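Galectin (Xenopus laevis, PDB 3WUD) binds beta-galactosides such as lactose, as a proto-type galectin from frog skin that is close to but distinct from galectin-1. Local coordinates at residues 43-48 with 97-102. Residues are numbered along the deposited sequence; the frame is centred on the assembly and turned at random.
Sequences NYVIHF and DHLKVK. With GAL (beta-D-galactopyranose), chain B.
I46 packs on L99 and V101, and F48 on V101, in the core of the galectin beta-sandwich, where strand 43-51 of one sheet faces strand 98-103 of the other. The two strand segments run nearly parallel, 21° apart, with axes 10.3 Å from each other. The contact is wholly apolar, and no hydrogen bond joins the segments. I46 CG1 lies anti to the backbone N (chi1 -169°), which leaves CG2 between N and the carbonyl carbon. I46 CG2 presses on L99 CD1 at 3.3 Å, a close approach for two methyl carbons. The other branch of I46 reaches V101, with CD1 3.9 Å from V101 CG2. V101 thus serves two partners, since its CG1 lies 3.6 Å from F48 CE1, oblique to the ring. V45 adds a looser contact to L99. V45 and I46 form a classic beta bulge opposite L37, which lets both adjacent side chains point toward the second sheet. F92 meets the F48 ring edge-to-face, and F109 also packs on F48 and V101.

H47 belongs to the sugar-binding face. A hydrogen bond between H47 ND1 and N36 OD1 helps to hold the ring's rotation. At the other ring nitrogen, H47 NE2 hydrogen-bonds galactose O4 at 2.7 Å, with O4 near the ring plane.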
loop_
_atom_site.group_PDB
_atom_site.type_symbol
_atom_site.label_atom_id
_atom_site.label_comp_id
_atom_site.label_asym_id
_atom_site.label_seq_id
_atom_site.Cartn_x
_atom_site.Cartn_y
_atom_site.Cartn_z
ATOM N N ASN A 43 0.955 -15.776 -8.685
ATOM C CA ASN A 43 2.387 -15.936 -8.754
ATOM C C ASN A 43 3.080 -15.184 -7.584
ATOM O O ASN A 43 3.272 -13.977 -7.575
ATOM C CB ASN A 43 2.895 -15.421 -10.092
ATOM C CG ASN A 43 2.474 -16.329 -11.269
ATOM O OD1 ASN A 43 2.977 -17.399 -11.405
ATOM N ND2 ASN A 43 1.461 -15.945 -11.978
ATOM N N TYR A 44 3.379 -15.955 -6.551
ATOM C CA TYR A 44 4.014 -15.439 -5.336
ATOM C C TYR A 44 5.429 -15.948 -5.371
ATOM O O TYR A 44 5.713 -17.148 -5.275
ATOM C CB TYR A 44 3.325 -15.893 -4.047
ATOM C CG TYR A 44 1.848 -15.690 -3.906
ATOM C CD1 TYR A 44 1.113 -14.656 -4.529
ATOM C CD2 TYR A 44 1.130 -16.510 -3.033
ATOM C CE1 TYR A 44 -0.266 -14.488 -4.322
ATOM C CE2 TYR A 44 -0.251 -16.344 -2.812
ATOM C CZ TYR A 44 -0.933 -15.345 -3.434
ATOM O OH TYR A 44 -2.275 -15.281 -3.164
ATOM N N VAL A 45 6.364 -14.998 -5.462
ATOM C CA VAL A 45 7.748 -15.271 -5.183
ATOM C C VAL A 45 7.957 -15.715 -3.724
ATOM O O VAL A 45 8.732 -16.598 -3.465
ATOM C CB VAL A 45 8.655 -14.036 -5.530
ATOM C CG1 VAL A 45 10.086 -14.437 -5.364
ATOM C CG2 VAL A 45 8.459 -13.594 -6.999
ATOM N N ILE A 46 7.267 -15.078 -2.792
ATOM C CA ILE A 46 7.159 -15.565 -1.366
ATOM C C ILE A 46 5.722 -15.455 -0.821
ATOM O O ILE A 46 5.016 -14.480 -0.972
ATOM C CB ILE A 46 8.209 -14.924 -0.403
ATOM C CG1 ILE A 46 8.223 -15.658 0.960
ATOM C CG2 ILE A 46 7.917 -13.464 -0.232
ATOM C CD1 ILE A 46 9.409 -15.210 1.830
ATOM N N HIS A 47 5.321 -16.537 -0.129
ATOM C CA HIS A 47 4.192 -16.622 0.736
ATOM C C HIS A 47 4.835 -16.828 2.083
ATOM O O HIS A 47 5.497 -17.863 2.304
ATOM C CB HIS A 47 3.292 -17.804 0.348
ATOM C CG HIS A 47 2.243 -18.168 1.371
ATOM N ND1 HIS A 47 1.089 -17.444 1.558
ATOM C CD2 HIS A 47 2.160 -19.234 2.187
ATOM C CE1 HIS A 47 0.325 -18.072 2.450
ATOM N NE2 HIS A 47 0.942 -19.182 2.794
ATOM N N PHE A 48 4.711 -15.823 2.935
ATOM C CA PHE A 48 5.329 -15.719 4.240
ATOM C C PHE A 48 4.230 -15.873 5.280
ATOM O O PHE A 48 3.335 -15.034 5.375
ATOM C CB PHE A 48 5.967 -14.336 4.368
ATOM C CG PHE A 48 6.551 -14.054 5.706
ATOM C CD1 PHE A 48 7.826 -14.513 6.020
ATOM C CD2 PHE A 48 5.847 -13.320 6.655
ATOM C CE1 PHE A 48 8.393 -14.242 7.253
ATOM C CE2 PHE A 48 6.390 -13.056 7.924
ATOM C CZ PHE A 48 7.662 -13.556 8.211
ATOM N N ASP A 97 18.679 -13.825 -6.697
ATOM C CA ASP A 97 18.200 -15.248 -6.584
ATOM C C ASP A 97 17.566 -15.637 -5.255
ATOM O O ASP A 97 17.298 -16.815 -4.974
ATOM C CB ASP A 97 19.370 -16.237 -6.910
ATOM C CG ASP A 97 20.507 -16.251 -5.854
ATOM O OD1 ASP A 97 20.484 -15.565 -4.801
ATOM O OD2 ASP A 97 21.489 -16.984 -6.100
ATOM N N HIS A 98 17.310 -14.647 -4.412
ATOM C CA HIS A 98 16.622 -14.906 -3.174
ATOM C C HIS A 98 16.117 -13.617 -2.573
ATOM O O HIS A 98 16.550 -12.483 -2.931
ATOM C CB HIS A 98 17.514 -15.542 -2.117
ATOM C CG HIS A 98 18.596 -14.641 -1.612
ATOM N ND1 HIS A 98 19.711 -14.333 -2.361
ATOM C CD2 HIS A 98 18.750 -14.016 -0.432
ATOM C CE1 HIS A 98 20.491 -13.524 -1.668
ATOM N NE2 HIS A 98 19.952 -13.354 -0.477
ATOM N N LEU A 99 15.134 -13.825 -1.710
ATOM C CA LEU A 99 14.632 -12.737 -0.863
ATOM C C LEU A 99 15.257 -12.948 0.480
ATOM O O LEU A 99 15.442 -14.064 0.924
ATOM C CB LEU A 99 13.129 -12.748 -0.708
ATOM C CG LEU A 99 12.251 -12.600 -1.955
ATOM C CD1 LEU A 99 10.855 -12.413 -1.416
ATOM C CD2 LEU A 99 12.689 -11.432 -2.827
ATOM N N LYS A 100 15.623 -11.856 1.107
ATOM C CA LYS A 100 16.092 -11.882 2.468
ATOM C C LYS A 100 14.973 -11.304 3.308
ATOM O O LYS A 100 14.502 -10.173 3.038
ATOM C CB LYS A 100 17.408 -11.066 2.583
ATOM C CG LYS A 100 17.914 -10.879 3.994
ATOM C CD LYS A 100 19.115 -9.925 3.965
ATOM C CE LYS A 100 20.356 -10.579 4.531
ATOM N NZ LYS A 100 20.750 -11.778 3.737
ATOM N N VAL A 101 14.529 -12.067 4.313
ATOM C CA VAL A 101 13.412 -11.665 5.175
ATOM C C VAL A 101 14.031 -11.221 6.480
ATOM O O VAL A 101 14.755 -12.025 7.096
ATOM C CB VAL A 101 12.490 -12.798 5.478
ATOM C CG1 VAL A 101 11.368 -12.381 6.417
ATOM C CG2 VAL A 101 11.935 -13.406 4.151
ATOM N N LYS A 102 13.755 -9.987 6.855
ATOM C CA LYS A 102 14.387 -9.369 8.088
ATOM C C LYS A 102 13.298 -9.067 9.098
ATOM O O LYS A 102 12.344 -8.320 8.833
ATOM C CB LYS A 102 15.147 -8.069 7.698
ATOM C CG LYS A 102 16.029 -8.148 6.498
ATOM C CD LYS A 102 16.706 -6.795 6.249
ATOM C CE LYS A 102 17.282 -6.696 4.864
ATOM N NZ LYS A 102 17.356 -5.274 4.445
HETATM C C1 GAL B . -1.053 -24.847 3.197
HETATM C C2 GAL B . -2.016 -23.713 3.522
HETATM C C3 GAL B . -1.906 -22.524 2.569
HETATM C C4 GAL B . -0.425 -22.147 2.432
HETATM C C5 GAL B . 0.399 -23.399 2.099
HETATM C C6 GAL B . 1.887 -23.175 1.950
HETATM O O2 GAL B . -3.354 -24.186 3.436
HETATM O O3 GAL B . -2.751 -21.480 3.019
HETATM O O4 GAL B . 0.050 -21.576 3.660
HETATM O O5 GAL B . 0.291 -24.421 3.099
HETATM O O6 GAL B . 2.614 -24.345 1.628
#